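Local coordinates for protein leucyl-tRNA synthetase subunit alpha (Aquifex aeolicus, PDB 3O0A) that charges tRNA(Leu) with leucine and, through the CP1 hydrolytic domain described here, probably removes wrongly attached amino acids by hydrolysis, at residues A[6-14]-A[111-122]; A[53-63]-A[122-132]. All coordinates share one frame; numbering follows the deposited sequence.

The two contacts lie in the interior of the CP1 domain, their centres about 13 Å apart and about 8 and 6 Å from the centre of the chain. Contact 1 joins strand 6-13, the middle strand of a three-stranded antiparallel sheet, to the hairpin formed by 106-114 and 121-127. Contact 2 extends the sheet of that hairpin on the other side of 121-127, pairing it with the parallel strand 55-58. I122 belongs to both, its CD1 lying close to F10 in contact 1 and to V56 and A53 in contact 2. V111 O and V124 N, 3.0 Å apart in a probable hydrogen bond, continue the hairpin pairing from one contact to the other.

Contact 1: A[6-14]-A[111-122]; sequences ALIRFYVEI and VYATNPANGEKI
F10 receives P116 CD over the centre of one ring face, 3.9 Å from the ring centroid and only 10° off its normal, which makes it a CH-pi contact. Beside that ring the N115 amide points the same way, with N115 CG 3.8 Å from F10 CE2. The Y11 ring takes T114 CB over one face, 4.1 Å from its centroid, while E13 CG lies in plane at its edge; R37 adds a cation-pi contact. The Y11 bond to CB leads away from the hairpin, but CG placed between the backbone N and the carbonyl carbon (chi1 52°) brings the ring back over T114. P116 also packs its CG on I8 CG2 at 3.6 Å, and it covers R9 O, which is buried without a polar partner.

At the solvent side, E13 OE2 accepts from T114 OG1 at 2.6 Å, from above the carboxylate plane. The same oxygen forms a salt bridge with K121 NZ at 3.1 Å, weak as a hydrogen bond. A water gives hydrogens to T114 OG1 and Y112 O and accepts one from E13 N, so the hydroxyl is gripped twice, as donor to E13 OE2 and as acceptor from the water.

Backbone pairing is confined to one antiparallel hydrogen-bonded pair, Y11 with T114: T114 N reaches Y11 O at 2.7 Å, whereas the return bond from Y11 N to T114 O is long and weak at 3.4 Å. The short strand axes, at 135°, are well away from antiparallel, consistent with the pairing being limited to this bridge. Beyond it N115 opens an Asx turn, its OD1 accepting from A117 N. Such a splayed junction between two sheets is consistent with the closed beta-barrel core of LeuRS, IleRS and ValRS editing domains.

Contact 2: A[53-63]-A[122-132]; sequences ATFVVLAPEHP and IPVWSANYVLY
Strands 55-58 and 122-127 run parallel, their short axes inclined by 35°, and pair V56 with V124, V57 with W125 and L58 with S126. The hydrogen bonds step along the pair as expected for parallel strands: V56 N to P123 O at 3.0 Å, W125 N to V56 O at 2.8 Å and L58 N to W125 O at 2.9 Å. At the far end A127 N reaches L58 O only weakly. S126 OG adds a second donor to L58 O, at 2.9 Å and from above the carbonyl plane.

V56, L58, V124 and S126 share one face of the sheet. There L58 CD1 lies 3.7 Å from V124 CG1, and V56 CG2 meets the end of I122. This is the central parallel pair of a four-stranded mixed sheet, with 106-114 flanking 121-127 and 138-141 flanking 55-58, a core element of the editing domain.

The opposite face carries V57 and W125. V57 CG1, anti to its backbone nitrogen (chi1 173°), touches A127 CB at the end of the partner strand and presses on V130 CG2 in the turn beyond at 3.4 Å, tighter than normal for two carbons. V130 CG2 in turn covers the centre of one face of the Y129 ring, whose hydroxyl bonds to D149.

Past the strands, the beta turn A59-H62 faces Y132. The tyrosine turns an edge toward the face of H62 in an offset edge-to-face pair, centroids 5.9 Å apart and planes at 89°, and its OH comes within 3.6 Å of P63 CD. H62 ND1 caps L64 N at the helix that follows. A water bridges Y132 N to E61 OE1, while E61 OE2 forms a salt bridge with R98.

Contact 1: A[6-14]-A[111-122]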
loop_
_atom_site.group_PDB
_atom_site.type_symbol
_atom_site.label_atom_id
_atom_site.label_comp_id
_atom_site.label_asym_id
_atom_site.label_seq_id
_atom_site.Cartn_x
_atom_site.Cartn_y
_atom_site.Cartn_z
ATOM N N ALA A 6 -11.387 -7.014 -2.513
ATOM C CA ALA A 6 -10.400 -7.831 -3.191
ATOM C C ALA A 6 -9.141 -7.925 -2.355
ATOM O O ALA A 6 -8.769 -6.973 -1.677
ATOM C CB ALA A 6 -10.070 -7.236 -4.548
ATOM N N LEU A 7 -8.491 -9.078 -2.412
ATOM C CA LEU A 7 -7.099 -9.160 -1.982
ATOM C C LEU A 7 -6.271 -8.838 -3.220
ATOM O O LEU A 7 -6.555 -9.357 -4.299
ATOM C CB LEU A 7 -6.767 -10.563 -1.472
ATOM C CG LEU A 7 -7.343 -10.963 -0.110
ATOM C CD1 LEU A 7 -7.289 -12.472 0.052
ATOM C CD2 LEU A 7 -6.586 -10.274 1.019
ATOM N N ILE A 8 -5.273 -7.976 -3.071
ATOM C CA ILE A 8 -4.390 -7.626 -4.180
ATOM C C ILE A 8 -2.955 -7.885 -3.744
ATOM O O ILE A 8 -2.555 -7.480 -2.646
ATOM C CB ILE A 8 -4.576 -6.173 -4.631
ATOM C CG1 ILE A 8 -6.027 -5.958 -5.089
ATOM C CG2 ILE A 8 -3.576 -5.827 -5.776
ATOM C CD1 ILE A 8 -6.365 -4.546 -5.552
ATOM N N ARG A 9 -2.216 -8.592 -4.594
ATOM C CA ARG A 9 -0.846 -8.992 -4.282
ATOM C C ARG A 9 0.152 -7.965 -4.811
ATOM O O ARG A 9 0.591 -8.039 -5.957
ATOM C CB ARG A 9 -0.538 -10.404 -4.820
ATOM C CG ARG A 9 -1.539 -11.463 -4.360
ATOM C CD ARG A 9 -0.941 -12.854 -4.371
ATOM N NE ARG A 9 0.189 -12.981 -3.436
ATOM C CZ ARG A 9 0.210 -13.740 -2.339
ATOM N NH1 ARG A 9 -0.855 -14.447 -1.973
ATOM N NH2 ARG A 9 1.308 -13.787 -1.586
ATOM N N PHE A 10 0.472 -6.972 -3.988
ATOM C CA PHE A 10 1.632 -6.127 -4.273
ATOM C C PHE A 10 2.885 -6.959 -3.998
ATOM O O PHE A 10 2.808 -7.979 -3.318
ATOM C CB PHE A 10 1.588 -4.856 -3.413
ATOM C CG PHE A 10 0.561 -3.863 -3.885
ATOM C CD1 PHE A 10 -0.806 -4.110 -3.711
ATOM C CD2 PHE A 10 0.958 -2.697 -4.537
ATOM C CE1 PHE A 10 -1.763 -3.193 -4.170
ATOM C CE2 PHE A 10 0.009 -1.780 -4.994
ATOM C CZ PHE A 10 -1.360 -2.031 -4.799
ATOM N N TYR A 11 4.028 -6.541 -4.534
ATOM C CA TYR A 11 5.266 -7.256 -4.233
ATOM C C TYR A 11 6.482 -6.373 -4.361
ATOM O O TYR A 11 6.548 -5.505 -5.224
ATOM C CB TYR A 11 5.416 -8.505 -5.124
ATOM C CG TYR A 11 5.265 -8.249 -6.610
ATOM C CD1 TYR A 11 4.010 -8.328 -7.225
ATOM C CD2 TYR A 11 6.370 -7.922 -7.406
ATOM C CE1 TYR A 11 3.848 -8.099 -8.595
ATOM C CE2 TYR A 11 6.220 -7.678 -8.801
ATOM C CZ TYR A 11 4.955 -7.768 -9.376
ATOM O OH TYR A 11 4.775 -7.539 -10.728
ATOM N N VAL A 12 7.451 -6.612 -3.491
ATOM C CA VAL A 12 8.750 -5.971 -3.620
ATOM C C VAL A 12 9.628 -6.886 -4.458
ATOM O O VAL A 12 9.883 -8.037 -4.079
ATOM C CB VAL A 12 9.391 -5.711 -2.240
ATOM C CG1 VAL A 12 10.773 -5.129 -2.399
ATOM C CG2 VAL A 12 8.509 -4.788 -1.400
ATOM N N GLU A 13 10.057 -6.375 -5.613
ATOM C CA GLU A 13 11.002 -7.099 -6.460
ATOM C C GLU A 13 12.396 -7.035 -5.857
ATOM O O GLU A 13 12.856 -5.961 -5.450
ATOM C CB GLU A 13 11.036 -6.493 -7.855
ATOM C CG GLU A 13 9.726 -6.613 -8.606
ATOM C CD GLU A 13 9.781 -5.885 -9.929
ATOM O OE1 GLU A 13 10.858 -5.908 -10.561
ATOM O OE2 GLU A 13 8.776 -5.249 -10.312
ATOM N N ILE A 14 13.054 -8.188 -5.794
ATOM C CA ILE A 14 14.422 -8.276 -5.275
ATOM C C ILE A 14 15.298 -8.985 -6.304
ATOM O O ILE A 14 15.241 -10.213 -6.437
ATOM C CB ILE A 14 14.469 -9.023 -3.914
ATOM C CG1 ILE A 14 13.619 -8.316 -2.839
ATOM C CG2 ILE A 14 15.917 -9.219 -3.443
ATOM C CD1 ILE A 14 14.134 -6.955 -2.431
ATOM N N VAL A 111 11.847 0.481 0.922
ATOM C CA VAL A 111 11.642 -0.388 -0.239
ATOM C C VAL A 111 10.461 0.120 -1.047
ATOM O O VAL A 111 9.626 0.868 -0.528
ATOM C CB VAL A 111 11.398 -1.869 0.168
ATOM C CG1 VAL A 111 12.658 -2.437 0.869
ATOM C CG2 VAL A 111 10.158 -2.015 1.074
ATOM N N TYR A 112 10.402 -0.311 -2.303
ATOM C CA TYR A 112 9.309 0.050 -3.198
ATOM C C TYR A 112 8.597 -1.204 -3.686
ATOM O O TYR A 112 9.229 -2.157 -4.173
ATOM C CB TYR A 112 9.852 0.849 -4.377
ATOM C CG TYR A 112 10.472 2.152 -3.942
ATOM C CD1 TYR A 112 11.780 2.200 -3.454
ATOM C CD2 TYR A 112 9.740 3.336 -3.994
ATOM C CE1 TYR A 112 12.345 3.412 -3.031
ATOM C CE2 TYR A 112 10.297 4.538 -3.597
ATOM C CZ TYR A 112 11.585 4.569 -3.110
ATOM O OH TYR A 112 12.125 5.771 -2.718
ATOM N N ALA A 113 7.287 -1.208 -3.521
ATOM C CA ALA A 113 6.471 -2.325 -3.969
ATOM C C ALA A 113 6.032 -2.053 -5.403
ATOM O O ALA A 113 5.710 -0.922 -5.766
ATOM C CB ALA A 113 5.253 -2.455 -3.074
ATOM N N THR A 114 6.007 -3.104 -6.211
ATOM C CA THR A 114 5.459 -3.006 -7.544
ATOM C C THR A 114 3.952 -3.149 -7.452
ATOM O O THR A 114 3.433 -4.077 -6.823
ATOM C CB THR A 114 6.054 -4.080 -8.459
ATOM O OG1 THR A 114 7.479 -3.928 -8.479
ATOM C CG2 THR A 114 5.495 -3.957 -9.875
ATOM N N ASN A 115 3.265 -2.195 -8.072
ATOM C CA ASN A 115 1.817 -2.247 -8.231
ATOM C C ASN A 115 1.496 -3.210 -9.381
ATOM O O ASN A 115 1.919 -2.980 -10.523
ATOM C CB ASN A 115 1.316 -0.828 -8.535
ATOM C CG ASN A 115 -0.195 -0.741 -8.631
ATOM O OD1 ASN A 115 -0.875 -1.727 -8.919
ATOM N ND2 ASN A 115 -0.730 0.452 -8.381
ATOM N N PRO A 116 0.761 -4.301 -9.093
ATOM C CA PRO A 116 0.489 -5.326 -10.118
ATOM C C PRO A 116 -0.414 -4.804 -11.245
ATOM O O PRO A 116 -0.467 -5.413 -12.312
ATOM C CB PRO A 116 -0.224 -6.430 -9.323
ATOM C CG PRO A 116 -0.857 -5.717 -8.188
ATOM C CD PRO A 116 0.129 -4.637 -7.807
ATOM N N ALA A 117 -1.112 -3.692 -11.007
ATOM C CA ALA A 117 -2.035 -3.150 -12.017
ATOM C C ALA A 117 -1.292 -2.428 -13.144
ATOM O O ALA A 117 -1.673 -2.522 -14.313
ATOM C CB ALA A 117 -3.043 -2.214 -11.369
ATOM N N ASN A 118 -0.230 -1.711 -12.788
ATOM C CA ASN A 118 0.446 -0.820 -13.733
ATOM C C ASN A 118 1.978 -0.910 -13.734
ATOM O O ASN A 118 2.636 -0.225 -14.529
ATOM C CB ASN A 118 -0.008 0.631 -13.514
ATOM C CG ASN A 118 0.287 1.127 -12.110
ATOM O OD1 ASN A 118 1.130 0.565 -11.410
ATOM N ND2 ASN A 118 -0.405 2.186 -11.691
ATOM N N GLY A 119 2.536 -1.727 -12.842
ATOM C CA GLY A 119 3.981 -1.934 -12.755
ATOM C C GLY A 119 4.782 -0.795 -12.132
ATOM O O GLY A 119 6.019 -0.833 -12.116
ATOM N N GLU A 120 4.088 0.213 -11.616
ATOM C CA GLU A 120 4.744 1.345 -10.963
ATOM C C GLU A 120 5.309 0.909 -9.628
ATOM O O GLU A 120 4.732 0.054 -8.957
ATOM C CB GLU A 120 3.783 2.514 -10.780
ATOM C CG GLU A 120 3.402 3.157 -12.101
ATOM C CD GLU A 120 2.379 4.259 -11.978
ATOM O OE1 GLU A 120 1.950 4.600 -10.851
ATOM O OE2 GLU A 120 2.006 4.792 -13.044
ATOM N N LYS A 121 6.467 1.468 -9.287
ATOM C CA LYS A 121 7.103 1.203 -8.001
ATOM C C LYS A 121 6.753 2.305 -7.005
ATOM O O LYS A 121 6.994 3.499 -7.251
ATOM C CB LYS A 121 8.612 1.049 -8.190
ATOM C CG LYS A 121 8.968 -0.199 -8.992
ATOM C CD LYS A 121 10.442 -0.253 -9.327
ATOM C CE LYS A 121 10.733 -1.339 -10.370
ATOM N NZ LYS A 121 10.427 -2.678 -9.821
ATOM N N ILE A 122 6.144 1.902 -5.895
ATOM C CA ILE A 122 5.589 2.836 -4.921
ATOM C C ILE A 122 6.157 2.540 -3.521
ATOM O O ILE A 122 6.344 1.375 -3.173
ATOM C CB ILE A 122 4.028 2.847 -4.943
ATOM C CG1 ILE A 122 3.443 1.465 -4.644
ATOM C CG2 ILE A 122 3.500 3.360 -6.303
ATOM C CD1 ILE A 122 1.926 1.489 -4.445
HETATM O O HOH W 1 9.345 -3.646 -6.403
#

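Contact 2: A[53-63]-A[122-132]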
loop_
_atom_site.group_PDB
_atom_site.type_symbol
_atom_site.label_atom_id
_atom_site.label_comp_id
_atom_site.label_asym_id
_atom_site.label_seq_id
_atom_site.Cartn_x
_atom_site.Cartn_y
_atom_site.Cartn_z
ATOM N N ALA A 53 -2.909 3.837 -6.502
ATOM C CA ALA A 53 -2.076 3.568 -5.331
ATOM C C ALA A 53 -0.715 4.221 -5.518
ATOM O O ALA A 53 -0.006 3.933 -6.482
ATOM C CB ALA A 53 -1.948 2.050 -5.069
ATOM N N THR A 54 -0.375 5.138 -4.617
ATOM C CA THR A 54 0.913 5.841 -4.710
ATOM C C THR A 54 1.868 5.486 -3.574
ATOM O O THR A 54 3.021 5.957 -3.545
ATOM C CB THR A 54 0.722 7.367 -4.782
ATOM O OG1 THR A 54 0.085 7.829 -3.589
ATOM C CG2 THR A 54 -0.131 7.746 -5.989
ATOM N N PHE A 55 1.368 4.694 -2.620
ATOM C CA PHE A 55 2.194 4.099 -1.572
ATOM C C PHE A 55 1.443 2.965 -0.885
ATOM O O PHE A 55 0.233 2.792 -1.100
ATOM C CB PHE A 55 2.714 5.161 -0.560
ATOM C CG PHE A 55 1.642 5.938 0.164
ATOM C CD1 PHE A 55 0.955 6.983 -0.462
ATOM C CD2 PHE A 55 1.390 5.689 1.511
ATOM C CE1 PHE A 55 -0.005 7.725 0.230
ATOM C CE2 PHE A 55 0.431 6.425 2.212
ATOM C CZ PHE A 55 -0.270 7.443 1.566
ATOM N N VAL A 56 2.188 2.167 -0.119
ATOM C CA VAL A 56 1.656 1.053 0.644
ATOM C C VAL A 56 1.970 1.308 2.108
ATOM O O VAL A 56 3.057 1.799 2.422
ATOM C CB VAL A 56 2.307 -0.272 0.160
ATOM C CG1 VAL A 56 1.964 -1.456 1.073
ATOM C CG2 VAL A 56 1.884 -0.563 -1.287
ATOM N N VAL A 57 1.026 0.994 2.997
ATOM C CA VAL A 57 1.275 1.114 4.440
ATOM C C VAL A 57 1.011 -0.204 5.172
ATOM O O VAL A 57 -0.041 -0.817 5.000
ATOM C CB VAL A 57 0.432 2.232 5.103
ATOM C CG1 VAL A 57 0.617 2.195 6.622
ATOM C CG2 VAL A 57 0.831 3.612 4.564
ATOM N N LEU A 58 1.977 -0.631 5.984
ATOM C CA LEU A 58 1.815 -1.777 6.862
ATOM C C LEU A 58 1.500 -1.260 8.249
ATOM O O LEU A 58 2.099 -0.279 8.702
ATOM C CB LEU A 58 3.127 -2.568 6.944
ATOM C CG LEU A 58 3.477 -3.539 5.802
ATOM C CD1 LEU A 58 3.244 -2.965 4.421
ATOM C CD2 LEU A 58 4.906 -4.082 5.967
ATOM N N ALA A 59 0.578 -1.919 8.938
ATOM C CA ALA A 59 0.423 -1.669 10.375
ATOM C C ALA A 59 1.776 -1.879 11.096
ATOM O O ALA A 59 2.594 -2.705 10.683
ATOM C CB ALA A 59 -0.623 -2.572 10.950
ATOM N N PRO A 60 2.019 -1.134 12.189
ATOM C CA PRO A 60 3.300 -1.232 12.906
ATOM C C PRO A 60 3.639 -2.654 13.346
ATOM O O PRO A 60 4.828 -3.018 13.376
ATOM C CB PRO A 60 3.097 -0.345 14.142
ATOM C CG PRO A 60 1.925 0.522 13.826
ATOM C CD PRO A 60 1.092 -0.167 12.806
ATOM N N GLU A 61 2.620 -3.448 13.685
ATOM C CA GLU A 61 2.849 -4.815 14.158
ATOM C C GLU A 61 2.934 -5.840 13.029
ATOM O O GLU A 61 3.097 -7.036 13.291
ATOM C CB GLU A 61 1.765 -5.266 15.143
ATOM C CG GLU A 61 1.450 -4.255 16.215
ATOM C CD GLU A 61 0.325 -3.299 15.815
ATOM O OE1 GLU A 61 0.066 -3.098 14.609
ATOM O OE2 GLU A 61 -0.318 -2.754 16.729
ATOM N N HIS A 62 2.788 -5.387 11.787
ATOM C CA HIS A 62 2.855 -6.300 10.636
ATOM C C HIS A 62 4.213 -7.007 10.623
ATOM O O HIS A 62 5.246 -6.347 10.739
ATOM C CB HIS A 62 2.631 -5.540 9.320
ATOM C CG HIS A 62 2.290 -6.430 8.159
ATOM N ND1 HIS A 62 3.202 -7.301 7.602
ATOM C CD2 HIS A 62 1.141 -6.587 7.455
ATOM C CE1 HIS A 62 2.632 -7.961 6.610
ATOM N NE2 HIS A 62 1.381 -7.546 6.496
ATOM N N PRO A 63 4.211 -8.351 10.516
ATOM C CA PRO A 63 5.454 -9.129 10.500
ATOM C C PRO A 63 6.471 -8.684 9.437
ATOM O O PRO A 63 7.675 -8.908 9.600
ATOM C CB PRO A 63 4.972 -10.552 10.189
ATOM C CG PRO A 63 3.575 -10.599 10.692
ATOM C CD PRO A 63 3.016 -9.217 10.446
ATOM N N ILE A 122 6.144 1.902 -5.895
ATOM C CA ILE A 122 5.589 2.836 -4.921
ATOM C C ILE A 122 6.157 2.540 -3.521
ATOM O O ILE A 122 6.344 1.375 -3.173
ATOM C CB ILE A 122 4.028 2.847 -4.943
ATOM C CG1 ILE A 122 3.443 1.465 -4.644
ATOM C CG2 ILE A 122 3.500 3.360 -6.303
ATOM C CD1 ILE A 122 1.926 1.489 -4.445
ATOM N N PRO A 123 6.468 3.593 -2.732
ATOM C CA PRO A 123 7.166 3.387 -1.459
ATOM C C PRO A 123 6.318 2.698 -0.391
ATOM O O PRO A 123 5.107 2.930 -0.301
ATOM C CB PRO A 123 7.531 4.813 -1.027
ATOM C CG PRO A 123 6.485 5.663 -1.658
ATOM C CD PRO A 123 6.197 5.024 -2.978
ATOM N N VAL A 124 6.965 1.843 0.401
ATOM C CA VAL A 124 6.308 1.148 1.495
ATOM C C VAL A 124 6.651 1.815 2.822
ATOM O O VAL A 124 7.826 1.961 3.159
ATOM C CB VAL A 124 6.684 -0.340 1.537
ATOM C CG1 VAL A 124 5.826 -1.078 2.582
ATOM C CG2 VAL A 124 6.496 -0.970 0.163
ATOM N N TRP A 125 5.597 2.199 3.540
ATOM C CA TRP A 125 5.649 2.866 4.837
ATOM C C TRP A 125 4.981 2.012 5.920
ATOM O O TRP A 125 4.272 1.045 5.621
ATOM C CB TRP A 125 4.900 4.199 4.724
ATOM C CG TRP A 125 5.636 5.237 3.976
ATOM C CD1 TRP A 125 5.936 5.251 2.635
ATOM C CD2 TRP A 125 6.170 6.436 4.522
ATOM N NE1 TRP A 125 6.640 6.396 2.322
ATOM C CE2 TRP A 125 6.800 7.137 3.462
ATOM C CE3 TRP A 125 6.192 6.987 5.808
ATOM C CZ2 TRP A 125 7.432 8.365 3.654
ATOM C CZ3 TRP A 125 6.835 8.207 6.002
ATOM C CH2 TRP A 125 7.448 8.878 4.931
ATOM N N SER A 126 5.237 2.344 7.184
ATOM C CA SER A 126 4.392 1.878 8.283
ATOM C C SER A 126 3.777 3.119 8.909
ATOM O O SER A 126 4.411 4.179 8.924
ATOM C CB SER A 126 5.195 1.091 9.317
ATOM O OG SER A 126 4.361 0.515 10.311
ATOM N N ALA A 127 2.541 3.001 9.393
ATOM C CA ALA A 127 1.837 4.162 9.983
ATOM C C ALA A 127 0.867 3.805 11.101
ATOM O O ALA A 127 0.359 2.687 11.151
ATOM C CB ALA A 127 1.133 4.976 8.898
ATOM N N ASN A 128 0.631 4.758 12.011
ATOM C CA ASN A 128 -0.224 4.517 13.181
ATOM C C ASN A 128 -1.693 4.284 12.843
ATOM O O ASN A 128 -2.379 3.506 13.523
ATOM C CB ASN A 128 -0.081 5.624 14.235
ATOM C CG ASN A 128 -0.505 6.996 13.730
ATOM O OD1 ASN A 128 -0.681 7.213 12.528
ATOM N ND2 ASN A 128 -0.661 7.939 14.663
ATOM N N TYR A 129 -2.169 4.923 11.776
ATOM C CA TYR A 129 -3.603 4.892 11.449
ATOM C C TYR A 129 -4.082 3.576 10.815
ATOM O O TYR A 129 -5.290 3.345 10.674
ATOM C CB TYR A 129 -3.987 6.117 10.596
ATOM C CG TYR A 129 -3.595 6.057 9.126
ATOM C CD1 TYR A 129 -2.302 6.401 8.702
ATOM C CD2 TYR A 129 -4.527 5.697 8.152
ATOM C CE1 TYR A 129 -1.941 6.354 7.343
ATOM C CE2 TYR A 129 -4.174 5.645 6.789
ATOM C CZ TYR A 129 -2.895 5.983 6.391
ATOM O OH TYR A 129 -2.562 5.942 5.051
ATOM N N VAL A 130 -3.134 2.719 10.447
ATOM C CA VAL A 130 -3.439 1.450 9.841
ATOM C C VAL A 130 -3.379 0.387 10.930
ATOM O O VAL A 130 -2.338 0.180 11.549
ATOM C CB VAL A 130 -2.467 1.152 8.659
ATOM C CG1 VAL A 130 -2.655 -0.266 8.139
ATOM C CG2 VAL A 130 -2.706 2.161 7.547
ATOM N N LEU A 131 -4.519 -0.250 11.177
ATOM C CA LEU A 131 -4.604 -1.246 12.240
ATOM C C LEU A 131 -4.317 -2.627 11.679
ATOM O O LEU A 131 -4.809 -2.979 10.610
ATOM C CB LEU A 131 -5.981 -1.204 12.916
ATOM C CG LEU A 131 -6.331 0.117 13.623
ATOM C CD1 LEU A 131 -7.742 0.070 14.238
ATOM C CD2 LEU A 131 -5.291 0.482 14.685
ATOM N N TYR A 132 -3.536 -3.415 12.417
ATOM C CA TYR A 132 -3.202 -4.766 11.977
ATOM C C TYR A 132 -4.453 -5.624 11.743
ATOM O O TYR A 132 -4.460 -6.505 10.886
ATOM C CB TYR A 132 -2.232 -5.440 12.959
ATOM C CG TYR A 132 -1.714 -6.773 12.458
ATOM C CD1 TYR A 132 -0.991 -6.858 11.268
ATOM C CD2 TYR A 132 -1.961 -7.945 13.161
ATOM C CE1 TYR A 132 -0.519 -8.078 10.797
ATOM C CE2 TYR A 132 -1.490 -9.178 12.696
ATOM C CZ TYR A 132 -0.770 -9.229 11.517
ATOM O OH TYR A 132 -0.309 -10.444 11.056
HETATM O O HOH W 2 -2.460 -2.335 14.747
#